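Long-range contact in transcription termination factor FttA (Methanosarcina mazei, PDB 2XR1), which probably terminates transcription by cleaving nascent RNA at the exit channel of RNA polymerase and degrading the released RNA, as a zinc-dependent nuclease: residues Asn216-Asp220 and Ala541-Ile545. Residues are numbered along the deposited sequence; the frame is centred on the assembly and turned at random.
Sequences NVGSD and ADGTI
N216 opens a curved loop; its t rotamer sends N216 ND2 back to D220 O (3.1 Å), closing the loop on itself. V217 is extended (phi/psi -123/122) with chi1 t. V217 CG1 packs on A541 CB at 3.7 Å and lies 4.2 Å from T544 CG2. V217 also lies beside D249, a ligand of the second zinc. The segment 216-220 belongs to the metallo-beta-lactamase domain and 541-545 to the beta-CASP domain, so two loops meet here across the domain boundary near the zinc site. G218 (147/-155) sits opposite G543, CA to CA 4.3 Å; at these angles a CB on G218 would jam against V217 O. G218 CA makes a CA-H...O contact of 3.4 Å with D542 O. A541 to T544 form a type II beta turn with G543 at 85/-5; a CB there would clash with S219 N. T544 N and T544 OG1 bond to A541 O at 3.3 and 2.6 Å, and OG1 N-caps helix 545-550 at R547 N. S219 N lies 3.6 Å from G543 O, a van der Waals contact. D220 points away, and its OD1 accepts from M223 N.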
loop_
_atom_site.group_PDB
_atom_site.type_symbol
_atom_site.label_atom_id
_atom_site.label_comp_id
_atom_site.label_asym_id
_atom_site.label_seq_id
_atom_site.Cartn_x
_atom_site.Cartn_y
_atom_site.Cartn_z
ATOM N N ASN B 216 -5.381 18.558 -8.388
ATOM C CA ASN B 216 -5.297 18.095 -9.755
ATOM C C ASN B 216 -5.155 19.283 -10.724
ATOM O O ASN B 216 -5.627 20.408 -10.462
ATOM C CB ASN B 216 -6.528 17.253 -10.163
ATOM C CG ASN B 216 -6.214 16.267 -11.299
ATOM O OD1 ASN B 216 -5.109 15.726 -11.372
ATOM N ND2 ASN B 216 -7.160 16.045 -12.173
ATOM N N VAL B 217 -4.514 18.982 -11.846
ATOM C CA VAL B 217 -4.351 19.862 -12.993
ATOM C C VAL B 217 -4.937 19.064 -14.128
ATOM O O VAL B 217 -4.472 17.957 -14.383
ATOM C CB VAL B 217 -2.833 20.093 -13.313
ATOM C CG1 VAL B 217 -2.648 20.795 -14.665
ATOM C CG2 VAL B 217 -2.154 20.883 -12.209
ATOM N N GLY B 218 -5.946 19.598 -14.802
ATOM C CA GLY B 218 -6.584 18.893 -15.927
ATOM C C GLY B 218 -8.071 19.169 -16.050
ATOM O O GLY B 218 -8.554 20.232 -15.611
ATOM N N SER B 219 -8.797 18.221 -16.666
ATOM C CA SER B 219 -10.237 18.371 -16.932
ATOM C C SER B 219 -11.029 18.559 -15.643
ATOM O O SER B 219 -11.801 19.516 -15.538
ATOM C CB SER B 219 -10.791 17.166 -17.706
ATOM O OG SER B 219 -10.882 17.448 -19.091
ATOM N N ASP B 220 -10.821 17.666 -14.664
ATOM C CA ASP B 220 -11.569 17.721 -13.400
ATOM C C ASP B 220 -10.722 18.251 -12.263
ATOM O O ASP B 220 -9.774 17.593 -11.843
ATOM C CB ASP B 220 -12.117 16.351 -13.013
ATOM C CG ASP B 220 -13.067 16.427 -11.817
ATOM O OD1 ASP B 220 -12.726 17.059 -10.803
ATOM O OD2 ASP B 220 -14.174 15.857 -11.894
ATOM N N ALA B 541 -0.844 21.120 -19.700
ATOM C CA ALA B 541 -1.137 19.732 -19.393
ATOM C C ALA B 541 -2.412 19.258 -20.086
ATOM O O ALA B 541 -3.248 20.073 -20.448
ATOM C CB ALA B 541 -1.278 19.565 -17.914
ATOM N N ASP B 542 -2.535 17.944 -20.261
ATOM C CA ASP B 542 -3.768 17.310 -20.671
ATOM C C ASP B 542 -4.978 17.886 -19.948
ATOM O O ASP B 542 -4.943 18.078 -18.733
ATOM C CB ASP B 542 -3.730 15.819 -20.318
ATOM C CG ASP B 542 -2.789 14.996 -21.216
ATOM O OD1 ASP B 542 -2.271 15.522 -22.241
ATOM O OD2 ASP B 542 -2.577 13.800 -20.876
ATOM N N GLY B 543 -6.056 18.135 -20.690
ATOM C CA GLY B 543 -7.334 18.527 -20.104
ATOM C C GLY B 543 -7.469 20.007 -19.836
ATOM O O GLY B 543 -8.517 20.469 -19.421
ATOM N N THR B 544 -6.417 20.772 -20.057
ATOM C CA THR B 544 -6.495 22.198 -19.806
ATOM C C THR B 544 -7.002 22.951 -21.021
ATOM O O THR B 544 -6.845 22.514 -22.152
ATOM C CB THR B 544 -5.128 22.817 -19.347
ATOM O OG1 THR B 544 -4.094 22.568 -20.298
ATOM C CG2 THR B 544 -4.718 22.252 -18.008
ATOM N N ILE B 545 -7.603 24.108 -20.764
ATOM C CA ILE B 545 -8.046 24.993 -21.824
ATOM C C ILE B 545 -6.834 25.335 -22.666
ATOM O O ILE B 545 -6.874 25.197 -23.870
ATOM C CB ILE B 545 -8.728 26.267 -21.255
ATOM C CG1 ILE B 545 -10.092 25.915 -20.660
ATOM C CG2 ILE B 545 -8.850 27.340 -22.314
ATOM C CD1 ILE B 545 -11.016 25.199 -21.615
#